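PDB 3F95: beta-glucosidase from Pseudoalteromonas sp., which probably cleaves glucose units from beta-1,3- and beta-1,4-linked glucans, and is represented here by its extra C-terminal beta-sandwich domain. Local coordinates for residues Leu9-Ser13 and Tyr54-Arg59; Lys91-Asp95 and Met126-Ser130; Leu114-Asp118 and Ser180-Ala184; His132-Pro137 and Ser175-Leu181. All coordinates share one frame. Where two conformers were deposited one is given. Residue numbers count along the deposited sequence, not the author numbering.

The chain is the C-terminal beta-sandwich domain of the enzyme. The four contacts lie on its two sheets and their marginal loops. Contact 1 closes first along the chain. The segments of contacts 2 and 3 alternate, contact 4 opens after contact 2 closes, and contacts 3 and 4 end on the same stretch. Contacts 1, 2 and 4 reach the mixed sheet. The centres of contacts 1 and 2 are about 17 Å apart. Contacts 2 and 4 touch through neighbouring strands 87-94 and 132-137. Contact 3 reaches the antiparallel sheet and shares Ser-180 and Leu-181 with contact 4, about 12 Å away between centres. The C-terminal tail thus extends one sheet and bonds to the other.

Contact 1 of 4, residues Leu9-Ser13 and Tyr54-Arg59; sequences LFVRS and YQEDGR
A loop and a turn at one end of the sandwich meet through three waters and a cation-pi stack of Arg-12 on Tyr-54, without direct hydrogen bonds. Leu-9 and Phe-10, at a chain corner, form a classic bulge opposite Val-168. Tyr-54 (chi1 m) starts a type II beta turn ending at Asp-57. The Arg-12 guanidinium and Tyr-54 ring lie flat together, centres 3.7 Å apart, planes at 10°. Arg-12 has phi 73° and chi1 to chi3 m, t, p. Water 2 donates to Gln-55 O (3.0 Å) and accepts from Arg-12 NE (2.8 Å). Glu-56 O accepts from water 3 (2.8 Å), which donates to Arg-12 O (2.6 Å) and accepts from Arg-59 NH2 (2.7 Å). Asp-57 CA lies 4.3 Å from Arg-12 CA. Asp-57 O accepts from water 1 (2.6 Å), held by Arg-12 N (2.9 Å). Asp-57 and Gly-58 form a classic bulge opposite Val-50. Arg-59 folds back (chi1, chi2 m), so NH1 donates to Glu-56 O (2.9 Å) and Gly-58 O (2.8 Å). Phe-10 (chi1 t) sets CZ over the Arg-59 guanidinium, 3.7 Å from Arg-59 CZ. Phe-10 also meets Trp-20 of strand 18-24 edge-to-face; strand 58-63 lies between strands 45-50 and 161-171.

Contact 2 of 4, residues Lys91-Asp95 and Met126-Ser130; sequences KMRID and MADKS
Strand 87-94 ends beside a tight turn, and side chains and one water fill the gap between them. No direct hydrogen bond links the segments. Segment 91-95 is extended up to Ile-94. Met-126 to Lys-129 is a type I beta turn, with Lys-129 N bonded to Met-126 O at 3.0 Å. The nearest CA pairs are Arg-93 CA to Ser-130 CA (5.4 Å) and Asp-95 CA to Lys-129 CA (4.8 Å). Met-126 takes m, m, m and curls onto the strand. Met-126 CE reaches Met-92 O at 3.3 Å and Met-92 CB at 3.9 Å. Met-126 CG packs 3.9 Å from CD1 of Ile-94 (m, t). Arg-93 leaves the strand as t, t, p, its CG 3.3 Å from Lys-129 O. Lys-129 is m, t, t, p. Lys-129 CG lies 3.4 Å from Ile-94 O, and Lys-129 CE 3.3 Å from Asp-95 O. Asp-128 OD1 (chi1 p) accepts from Ser-130 N at 2.9 Å, an Asx turn, and from His-132 NE2. Water 4 accepts from Ile-94 N (2.9 Å) and donates to Met-126 O and Ser-130 O, both at 2.7 Å. It bridges strand 87-94 to the turn leading into strand 132-137 of the beta-sandwich.

Contact 3 of 4, residues Leu114-Asp118 and Ser180-Ala184; sequences LRDID and SLTCA
A buried arginine ties the C-terminal tail to a strand of the antiparallel sheet, beside the Cys-140 to Cys-183 disulfide. Segment 114-118 is extended from Arg-115 onward. Leu-114 and Arg-115 form a classic beta bulge opposite Val-106. After Ser-180, the end of strand 179-180, the tail is irregular, and Leu-181 (phi -83°, psi 77°) centres an inverse gamma turn. The backbones stay apart: CA of Arg-115 is 8.4 Å from CA of Cys-183, and CA of Ile-117 is 8.5 Å from CA of Leu-181. The Arg-115 side chain spans the gap, with chi1, chi2 and chi3 all m. Both its terminal nitrogens donate to one carbonyl, Leu-181 O, with NH1 at 2.9 Å and NH2 at 3.2 Å. NH1 also bonds to Pro-137 O, tying in strand 132-137. Cys-183 (chi1 m) sets SG over one face of the guanidinium, 4.0 Å from Arg-115 CZ. Water 5 accepts from Ala-184 N at 3.1 Å and, weakly, from Arg-115 NH2 at 3.3 Å. Ile-117 CD1 meets Leu-181 CD1 at 4.3 Å (both residues m, t), next to Ile-136. The contact is a bridge between the two sheets of a beta-sandwich, with the disulfide holding the tail nearby.

Contact 4 of 4, residues His132-Pro137 and Ser175-Leu181; sequences HTLAIP and SDDSISL
Strand 179-180 lies parallel to strand 132-137 and extends the mixed sheet. Leu-134 pairs with Ile-179 (CA-CA 4.9 Å) and Ala-135 with Ser-180 (CA-CA 4.5 Å). Three backbone hydrogen bonds join them, each 2.8 Å: Ile-179 N to Thr-133 O, Ala-135 N to Ile-179 O and Leu-181 N to Ala-135 O. A type I beta turn from Ser-175 to Ser-178 precedes the strand. Ser-178 N (3.2 Å) and Ser-178 OG (2.7 Å, chi1 p) both donate to Ser-175 O. In this beta-sandwich most strand pairs are antiparallel, and the parallel partner here comes from the C-terminal tail. On one face Leu-181 (m, t) fills the hollow between Leu-134 and Ile-136. Leu-181 CD1 is 4.2 Å from Leu-134 CD1 and 3.9 Å from Ile-136 CG1. Ile-179 (m, t) fits against His-132, its CD1 4.1 Å from His-132 ND1; His-132 NE2 is hydrogen-bonded to Asp-128 OD1. On the other face the small Ala-135 CB sits 3.7 Å from Ser-178 OG. The Pro-137 ring presses its CD to 3.3 Å from Leu-181 O and 3.6 Å from Ser-180 OG. Water 6 fills the gap at the turn, accepting from Thr-133 N and donating to Asp-177 O, both at 2.8 Å.

Contact 1 of 4, residues Leu9-Ser13 and Tyr54-Arg59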
loop_
_atom_site.group_PDB
_atom_site.type_symbol
_atom_site.label_atom_id
_atom_site.label_comp_id
_atom_site.label_asym_id
_atom_site.label_seq_id
_atom_site.Cartn_x
_atom_site.Cartn_y
_atom_site.Cartn_z
ATOM N N LEU A 9 -0.197 -10.379 -3.358
ATOM C CA LEU A 9 -0.831 -9.326 -4.159
ATOM C C LEU A 9 0.193 -8.586 -4.999
ATOM O O LEU A 9 -0.067 -8.227 -6.168
ATOM C CB LEU A 9 -1.581 -8.321 -3.268
ATOM C CG LEU A 9 -2.719 -8.895 -2.388
ATOM C CD1 LEU A 9 -3.284 -7.825 -1.444
ATOM C CD2 LEU A 9 -3.838 -9.508 -3.233
ATOM N N PHE A 10 1.337 -8.303 -4.377
ATOM C CA PHE A 10 2.494 -7.794 -5.099
ATOM C C PHE A 10 3.762 -8.341 -4.480
ATOM O O PHE A 10 4.323 -7.746 -3.571
ATOM C CB PHE A 10 2.549 -6.253 -5.184
ATOM C CG PHE A 10 3.754 -5.741 -5.937
ATOM C CD1 PHE A 10 3.749 -5.678 -7.342
ATOM C CD2 PHE A 10 4.908 -5.353 -5.257
ATOM C CE1 PHE A 10 4.891 -5.226 -8.043
ATOM C CE2 PHE A 10 6.052 -4.918 -5.953
ATOM C CZ PHE A 10 6.038 -4.855 -7.344
ATOM N N VAL A 11 4.185 -9.496 -4.968
ATOM C CA VAL A 11 5.434 -10.106 -4.508
ATOM C C VAL A 11 6.317 -10.282 -5.740
ATOM O O VAL A 11 6.216 -11.274 -6.496
ATOM C CB VAL A 11 5.236 -11.454 -3.703
ATOM C CG1 VAL A 11 6.604 -11.928 -3.151
ATOM C CG2 VAL A 11 4.224 -11.276 -2.531
ATOM N N ARG A 12 7.180 -9.288 -5.923
ATOM C CA ARG A 12 8.037 -9.121 -7.089
ATOM C C ARG A 12 7.304 -8.665 -8.360
ATOM O O ARG A 12 7.909 -7.992 -9.192
ATOM C CB ARG A 12 8.855 -10.374 -7.396
ATOM C CG ARG A 12 9.731 -10.836 -6.226
ATOM C CD ARG A 12 10.754 -11.876 -6.713
ATOM N NE ARG A 12 11.700 -11.331 -7.693
ATOM C CZ ARG A 12 12.634 -12.058 -8.314
ATOM N NH1 ARG A 12 12.776 -13.371 -8.042
ATOM N NH2 ARG A 12 13.450 -11.485 -9.175
ATOM N N SER A 13 6.037 -9.031 -8.497
ATOM C CA SER A 13 5.184 -8.570 -9.591
ATOM C C SER A 13 3.733 -8.592 -9.134
ATOM O O SER A 13 3.392 -9.281 -8.166
ATOM C CB SER A 13 5.356 -9.480 -10.797
ATOM O OG SER A 13 4.858 -10.759 -10.488
ATOM N N TYR A 54 15.796 -8.290 -4.844
ATOM C CA TYR A 54 16.100 -8.591 -6.256
ATOM C C TYR A 54 16.080 -7.276 -7.022
ATOM O O TYR A 54 15.680 -6.240 -6.446
ATOM C CB TYR A 54 15.048 -9.564 -6.861
ATOM C CG TYR A 54 14.872 -10.806 -6.050
ATOM C CD1 TYR A 54 15.677 -11.930 -6.276
ATOM C CD2 TYR A 54 13.920 -10.860 -5.022
ATOM C CE1 TYR A 54 15.542 -13.069 -5.486
ATOM C CE2 TYR A 54 13.773 -11.975 -4.246
ATOM C CZ TYR A 54 14.587 -13.084 -4.477
ATOM O OH TYR A 54 14.405 -14.186 -3.695
ATOM N N GLN A 55 16.514 -7.274 -8.285
ATOM C CA GLN A 55 16.309 -6.096 -9.143
ATOM C C GLN A 55 14.800 -5.881 -9.310
ATOM O O GLN A 55 14.061 -6.811 -9.615
ATOM C CB GLN A 55 17.061 -6.120 -10.517
ATOM C CG GLN A 55 17.590 -7.479 -11.101
ATOM C CD GLN A 55 18.024 -7.429 -12.599
ATOM O OE1 GLN A 55 17.970 -8.446 -13.322
ATOM N NE2 GLN A 55 18.465 -6.254 -13.056
ATOM N N GLU A 56 14.359 -4.650 -9.060
ATOM C CA GLU A 56 12.987 -4.226 -9.289
ATOM C C GLU A 56 11.878 -4.944 -8.523
ATOM O O GLU A 56 10.741 -4.986 -9.015
ATOM C CB GLU A 56 12.679 -4.207 -10.801
ATOM C CG GLU A 56 13.674 -3.341 -11.589
ATOM C CD GLU A 56 13.082 -2.848 -12.892
ATOM O OE1 GLU A 56 12.567 -3.684 -13.656
ATOM O OE2 GLU A 56 13.130 -1.626 -13.161
ATOM N N ASP A 57 12.171 -5.487 -7.329
ATOM C CA ASP A 57 11.104 -6.138 -6.558
ATOM C C ASP A 57 10.265 -5.167 -5.718
ATOM O O ASP A 57 9.280 -5.572 -5.109
ATOM C CB ASP A 57 11.616 -7.309 -5.697
ATOM C CG ASP A 57 12.589 -6.874 -4.627
ATOM O OD1 ASP A 57 13.201 -5.795 -4.775
ATOM O OD2 ASP A 57 12.759 -7.631 -3.653
ATOM N N GLY A 58 10.648 -3.888 -5.704
ATOM C CA GLY A 58 9.906 -2.868 -4.954
ATOM C C GLY A 58 9.399 -1.772 -5.890
ATOM O O GLY A 58 9.829 -1.669 -7.037
ATOM N N ARG A 59 8.516 -0.926 -5.378
ATOM C CA ARG A 59 8.109 0.248 -6.134
ATOM C C ARG A 59 8.240 1.445 -5.222
ATOM O O ARG A 59 7.757 1.420 -4.081
ATOM C CB ARG A 59 6.678 0.088 -6.642
ATOM C CG ARG A 59 6.498 -1.048 -7.653
ATOM C CD ARG A 59 7.027 -0.681 -9.052
ATOM N NE ARG A 59 6.837 -1.816 -9.972
ATOM C CZ ARG A 59 7.638 -2.879 -10.033
ATOM N NH1 ARG A 59 8.693 -2.979 -9.220
ATOM N NH2 ARG A 59 7.372 -3.848 -10.916
HETATM O O HOH W 1 7.896 -7.449 -3.863
HETATM O O HOH W 2 11.883 -8.729 -8.829
HETATM O O HOH W 3 8.860 -6.081 -10.742
#

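Contact 2 of 4, residues Lys91-Asp95 and Met126-Ser130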
loop_
_atom_site.group_PDB
_atom_site.type_symbol
_atom_site.label_atom_id
_atom_site.label_comp_id
_atom_site.label_asym_id
_atom_site.label_seq_id
_atom_site.Cartn_x
_atom_site.Cartn_y
_atom_site.Cartn_z
ATOM N N LYS A 91 6.227 -4.837 3.022
ATOM C CA LYS A 91 7.421 -4.128 3.461
ATOM C C LYS A 91 7.302 -2.678 2.977
ATOM O O LYS A 91 6.820 -2.420 1.869
ATOM C CB LYS A 91 8.689 -4.798 2.926
ATOM C CG LYS A 91 8.828 -6.266 3.417
ATOM C CD LYS A 91 10.101 -6.921 2.890
ATOM C CE LYS A 91 10.243 -8.367 3.437
ATOM N NZ LYS A 91 9.140 -9.223 2.898
ATOM N N MET A 92 7.696 -1.744 3.830
ATOM C CA MET A 92 7.638 -0.313 3.477
ATOM C C MET A 92 8.902 0.373 3.973
ATOM O O MET A 92 9.455 -0.018 5.019
ATOM C CB MET A 92 6.401 0.323 4.096
ATOM C CG MET A 92 6.213 1.811 3.755
ATOM S SD MET A 92 4.840 2.593 4.584
ATOM C CE MET A 92 3.470 1.858 3.690
ATOM N N ARG A 93 9.369 1.383 3.231
ATOM C CA ARG A 93 10.435 2.265 3.682
ATOM C C ARG A 93 9.925 3.689 3.446
ATOM O O ARG A 93 9.484 4.011 2.333
ATOM C CB ARG A 93 11.694 2.019 2.846
ATOM C CG ARG A 93 12.849 2.966 3.135
ATOM C CD ARG A 93 14.055 2.648 2.247
ATOM N NE ARG A 93 13.729 2.940 0.845
ATOM C CZ ARG A 93 14.455 2.591 -0.214
ATOM N NH1 ARG A 93 15.590 1.914 -0.072
ATOM N NH2 ARG A 93 14.037 2.922 -1.433
ATOM N N ILE A 94 9.954 4.537 4.464
ATOM C CA ILE A 94 9.511 5.918 4.265
ATOM C C ILE A 94 10.757 6.783 4.248
ATOM O O ILE A 94 11.335 7.054 5.304
ATOM C CB ILE A 94 8.515 6.363 5.351
ATOM C CG1 ILE A 94 7.299 5.411 5.355
ATOM C CG2 ILE A 94 8.078 7.862 5.141
ATOM C CD1 ILE A 94 6.254 5.797 6.425
ATOM N N ASP A 95 11.191 7.178 3.052
ATOM C CA ASP A 95 12.406 7.996 2.953
ATOM C C ASP A 95 12.175 9.494 3.121
ATOM O O ASP A 95 13.085 10.225 3.500
ATOM C CB ASP A 95 13.186 7.683 1.691
ATOM C CG ASP A 95 12.371 7.909 0.457
ATOM O OD1 ASP A 95 11.347 7.212 0.280
ATOM O OD2 ASP A 95 12.760 8.776 -0.345
ATOM N N MET A 126 9.040 4.070 11.727
ATOM C CA MET A 126 9.533 4.220 10.358
ATOM C C MET A 126 10.652 5.280 10.183
ATOM O O MET A 126 11.236 5.422 9.102
ATOM C CB MET A 126 8.358 4.586 9.431
ATOM C CG MET A 126 7.201 3.552 9.414
ATOM S SD MET A 126 7.687 1.872 8.971
ATOM C CE MET A 126 8.032 2.029 7.219
ATOM N N ALA A 127 10.938 6.034 11.247
ATOM C CA ALA A 127 11.705 7.276 11.147
ATOM C C ALA A 127 13.173 7.050 10.807
ATOM O O ALA A 127 13.872 7.990 10.390
ATOM C CB ALA A 127 11.583 8.088 12.458
ATOM N N ASP A 128 13.642 5.812 10.959
ATOM C CA ASP A 128 15.007 5.472 10.546
ATOM C C ASP A 128 15.186 5.441 9.008
ATOM O O ASP A 128 16.306 5.280 8.528
ATOM C CB ASP A 128 15.496 4.157 11.178
ATOM C CG ASP A 128 14.667 2.945 10.774
ATOM O OD1 ASP A 128 13.815 3.062 9.867
ATOM O OD2 ASP A 128 14.874 1.852 11.370
ATOM N N LYS A 129 14.086 5.616 8.268
ATOM C CA LYS A 129 14.089 5.584 6.795
ATOM C C LYS A 129 14.634 4.261 6.251
ATOM O O LYS A 129 15.170 4.205 5.141
ATOM C CB LYS A 129 14.869 6.776 6.208
ATOM C CG LYS A 129 14.324 8.135 6.641
ATOM C CD LYS A 129 15.082 9.279 5.998
ATOM C CE LYS A 129 14.503 10.627 6.412
ATOM N NZ LYS A 129 14.769 10.904 7.861
ATOM N N SER A 130 14.489 3.200 7.040
ATOM C CA SER A 130 14.884 1.861 6.643
ATOM C C SER A 130 13.644 1.066 6.278
ATOM O O SER A 130 12.532 1.457 6.617
ATOM C CB SER A 130 15.604 1.134 7.788
ATOM O OG SER A 130 16.656 1.923 8.308
HETATM O O HOH W 4 11.060 3.730 7.007
#

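Contact 3 of 4, residues Leu114-Asp118 and Ser180-Ala184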
loop_
_atom_site.group_PDB
_atom_site.type_symbol
_atom_site.label_atom_id
_atom_site.label_comp_id
_atom_site.label_asym_id
_atom_site.label_seq_id
_atom_site.Cartn_x
_atom_site.Cartn_y
_atom_site.Cartn_z
ATOM N N LEU A 114 -11.507 -1.614 5.852
ATOM C CA LEU A 114 -11.283 -2.433 7.057
ATOM C C LEU A 114 -10.362 -1.734 8.070
ATOM O O LEU A 114 -10.583 -1.828 9.284
ATOM C CB LEU A 114 -10.783 -3.844 6.725
ATOM C CG LEU A 114 -11.728 -4.795 5.957
ATOM C CD1 LEU A 114 -11.081 -6.145 5.776
ATOM C CD2 LEU A 114 -13.104 -4.931 6.621
ATOM N N ARG A 115 -9.358 -1.007 7.574
ATOM C CA ARG A 115 -8.488 -0.214 8.441
ATOM C C ARG A 115 -8.261 1.159 7.850
ATOM O O ARG A 115 -8.152 1.309 6.627
ATOM C CB ARG A 115 -7.127 -0.889 8.663
ATOM C CG ARG A 115 -7.170 -2.264 9.327
ATOM C CD ARG A 115 -7.573 -2.217 10.827
ATOM N NE ARG A 115 -6.782 -1.273 11.607
ATOM C CZ ARG A 115 -5.541 -1.474 12.059
ATOM N NH1 ARG A 115 -4.874 -2.613 11.835
ATOM N NH2 ARG A 115 -4.970 -0.509 12.750
ATOM N N ASP A 116 -8.184 2.155 8.736
ATOM C CA ASP A 116 -7.895 3.524 8.364
ATOM C C ASP A 116 -6.828 4.040 9.338
ATOM O O ASP A 116 -7.127 4.294 10.515
ATOM C CB ASP A 116 -9.185 4.348 8.437
ATOM C CG ASP A 116 -9.056 5.715 7.779
ATOM O OD1 ASP A 116 -10.046 6.163 7.141
ATOM O OD2 ASP A 116 -7.991 6.353 7.895
ATOM N N ILE A 117 -5.581 4.148 8.875
ATOM C CA ILE A 117 -4.453 4.373 9.788
ATOM C C ILE A 117 -3.758 5.661 9.396
ATOM O O ILE A 117 -3.284 5.760 8.275
ATOM C CB ILE A 117 -3.423 3.185 9.702
ATOM C CG1 ILE A 117 -4.084 1.868 10.140
ATOM C CG2 ILE A 117 -2.093 3.522 10.468
ATOM C CD1 ILE A 117 -3.318 0.611 9.741
ATOM N N ASP A 118 -3.657 6.634 10.313
ATOM C CA ASP A 118 -2.844 7.824 10.032
ATOM C C ASP A 118 -1.347 7.483 10.072
ATOM O O ASP A 118 -0.891 6.674 10.927
ATOM C CB ASP A 118 -3.117 8.940 11.038
ATOM C CG ASP A 118 -4.568 9.349 11.069
ATOM O OD1 ASP A 118 -5.172 9.526 9.978
ATOM O OD2 ASP A 118 -5.087 9.489 12.191
ATOM N N SER A 180 3.447 -5.301 13.976
ATOM C CA SER A 180 2.007 -5.234 13.803
ATOM C C SER A 180 1.473 -3.814 14.044
ATOM O O SER A 180 1.685 -3.217 15.121
ATOM C CB SER A 180 1.309 -6.277 14.694
ATOM O OG SER A 180 -0.108 -6.222 14.549
ATOM N N LEU A 181 0.794 -3.267 13.032
ATOM C CA LEU A 181 0.071 -2.006 13.189
ATOM C C LEU A 181 -1.282 -2.307 13.812
ATOM O O LEU A 181 -2.318 -2.327 13.153
ATOM C CB LEU A 181 -0.082 -1.249 11.853
ATOM C CG LEU A 181 1.226 -0.919 11.126
ATOM C CD1 LEU A 181 0.886 -0.006 9.940
ATOM C CD2 LEU A 181 2.219 -0.246 12.092
ATOM N N THR A 182 -1.249 -2.545 15.115
ATOM C CA THR A 182 -2.425 -2.928 15.877
ATOM C C THR A 182 -3.431 -1.778 15.943
ATOM O O THR A 182 -3.100 -0.638 15.654
ATOM C CB THR A 182 -2.005 -3.369 17.317
ATOM O OG1 THR A 182 -1.404 -2.258 17.983
ATOM C CG2 THR A 182 -0.994 -4.509 17.247
ATOM N N CYS A 183 -4.665 -2.107 16.309
ATOM C CA CYS A 183 -5.769 -1.164 16.347
ATOM C C CYS A 183 -5.619 -0.121 17.447
ATOM O O CYS A 183 -5.088 -0.421 18.526
ATOM C CB CYS A 183 -7.066 -1.947 16.526
ATOM S SG CYS A 183 -7.357 -3.135 15.163
ATOM N N ALA A 184 -6.075 1.101 17.172
ATOM C CA ALA A 184 -5.950 2.195 18.143
ATOM C C ALA A 184 -6.880 1.955 19.318
ATOM O O ALA A 184 -7.980 1.439 19.132
ATOM C CB ALA A 184 -6.233 3.530 17.510
HETATM O O HOH W 5 -6.949 1.705 14.243
#

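Contact 4 of 4, residues His132-Pro137 and Ser175-Leu181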
loop_
_atom_site.group_PDB
_atom_site.type_symbol
_atom_site.label_atom_id
_atom_site.label_comp_id
_atom_site.label_asym_id
_atom_site.label_seq_id
_atom_site.Cartn_x
_atom_site.Cartn_y
_atom_site.Cartn_z
ATOM N N HIS A 132 10.967 -1.813 6.742
ATOM C CA HIS A 132 10.326 -2.588 7.822
ATOM C C HIS A 132 9.199 -3.444 7.269
ATOM O O HIS A 132 8.493 -3.037 6.333
ATOM C CB HIS A 132 9.756 -1.686 8.907
ATOM C CG HIS A 132 10.782 -0.763 9.480
ATOM N ND1 HIS A 132 11.697 -1.175 10.425
ATOM C CD2 HIS A 132 11.089 0.521 9.189
ATOM C CE1 HIS A 132 12.511 -0.171 10.709
ATOM N NE2 HIS A 132 12.167 0.870 9.970
ATOM N N THR A 133 9.039 -4.632 7.830
ATOM C CA THR A 133 7.919 -5.477 7.483
ATOM C C THR A 133 6.755 -5.144 8.420
ATOM O O THR A 133 6.860 -5.283 9.646
ATOM C CB THR A 133 8.278 -6.969 7.601
ATOM O OG1 THR A 133 9.433 -7.222 6.809
ATOM C CG2 THR A 133 7.134 -7.822 7.095
ATOM N N LEU A 134 5.654 -4.683 7.831
ATOM C CA LEU A 134 4.480 -4.259 8.597
ATOM C C LEU A 134 3.364 -5.293 8.437
ATOM O O LEU A 134 3.041 -5.703 7.300
ATOM C CB LEU A 134 4.007 -2.879 8.102
ATOM C CG LEU A 134 5.002 -1.713 8.132
ATOM C CD1 LEU A 134 4.339 -0.434 7.571
ATOM C CD2 LEU A 134 5.508 -1.477 9.599
ATOM N N ALA A 135 2.808 -5.755 9.557
ATOM C CA ALA A 135 1.656 -6.650 9.536
ATOM C C ALA A 135 0.419 -5.888 10.009
ATOM O O ALA A 135 0.403 -5.308 11.088
ATOM C CB ALA A 135 1.907 -7.946 10.378
ATOM N N ILE A 136 -0.599 -5.828 9.160
ATOM C CA ILE A 136 -1.772 -5.009 9.467
ATOM C C ILE A 136 -3.013 -5.867 9.712
ATOM O O ILE A 136 -3.610 -6.386 8.763
ATOM C CB ILE A 136 -2.058 -3.954 8.358
ATOM C CG1 ILE A 136 -0.811 -3.080 8.152
ATOM C CG2 ILE A 136 -3.260 -3.123 8.753
ATOM C CD1 ILE A 136 -0.835 -2.214 6.897
ATOM N N PRO A 137 -3.401 -6.024 10.992
ATOM C CA PRO A 137 -4.577 -6.861 11.253
ATOM C C PRO A 137 -5.778 -6.246 10.551
ATOM O O PRO A 137 -5.973 -5.027 10.602
ATOM C CB PRO A 137 -4.737 -6.829 12.770
ATOM C CG PRO A 137 -3.781 -5.746 13.279
ATOM C CD PRO A 137 -2.782 -5.467 12.209
ATOM N N SER A 175 4.765 -12.484 9.543
ATOM C CA SER A 175 6.123 -13.023 9.545
ATOM C C SER A 175 6.759 -12.749 10.907
ATOM O O SER A 175 6.323 -11.854 11.633
ATOM C CB SER A 175 6.964 -12.377 8.449
ATOM O OG SER A 175 7.233 -11.023 8.768
ATOM N N ASP A 176 7.795 -13.513 11.241
ATOM C CA ASP A 176 8.491 -13.327 12.515
ATOM C C ASP A 176 9.038 -11.918 12.711
ATOM O O ASP A 176 8.892 -11.339 13.790
ATOM C CB ASP A 176 9.634 -14.345 12.661
ATOM C CG ASP A 176 9.135 -15.754 12.930
ATOM O OD1 ASP A 176 7.899 -15.957 13.043
ATOM O OD2 ASP A 176 9.999 -16.660 13.029
ATOM N N ASP A 177 9.648 -11.345 11.683
ATOM C CA ASP A 177 10.277 -10.051 11.962
ATOM C C ASP A 177 9.341 -8.861 11.717
ATOM O O ASP A 177 9.756 -7.702 11.758
ATOM C CB ASP A 177 11.655 -9.921 11.298
ATOM C CG ASP A 177 12.765 -10.584 12.118
ATOM O OD1 ASP A 177 13.947 -10.407 11.753
ATOM O OD2 ASP A 177 12.471 -11.279 13.128
ATOM N N SER A 178 8.054 -9.161 11.577
ATOM C CA SER A 178 7.060 -8.119 11.320
ATOM C C SER A 178 6.703 -7.277 12.547
ATOM O O SER A 178 6.798 -7.736 13.694
ATOM C CB SER A 178 5.803 -8.720 10.702
ATOM O OG SER A 178 5.055 -9.444 11.662
ATOM N N ILE A 179 6.300 -6.042 12.277
ATOM C CA ILE A 179 5.779 -5.113 13.267
ATOM C C ILE A 179 4.281 -4.968 12.990
ATOM O O ILE A 179 3.889 -4.595 11.880
ATOM C CB ILE A 179 6.489 -3.750 13.133
ATOM C CG1 ILE A 179 8.022 -3.929 13.193
ATOM C CG2 ILE A 179 5.952 -2.715 14.165
ATOM C CD1 ILE A 179 8.814 -2.620 12.899
ATOM N N SER A 180 3.447 -5.301 13.976
ATOM C CA SER A 180 2.007 -5.234 13.803
ATOM C C SER A 180 1.473 -3.814 14.044
ATOM O O SER A 180 1.685 -3.217 15.121
ATOM C CB SER A 180 1.309 -6.277 14.694
ATOM O OG SER A 180 -0.108 -6.222 14.549
ATOM N N LEU A 181 0.794 -3.267 13.032
ATOM C CA LEU A 181 0.071 -2.006 13.189
ATOM C C LEU A 181 -1.282 -2.307 13.812
ATOM O O LEU A 181 -2.318 -2.327 13.153
ATOM C CB LEU A 181 -0.082 -1.249 11.853
ATOM C CG LEU A 181 1.226 -0.919 11.126
ATOM C CD1 LEU A 181 0.886 -0.006 9.940
ATOM C CD2 LEU A 181 2.219 -0.246 12.092
HETATM O O HOH W 6 10.465 -5.527 10.080
#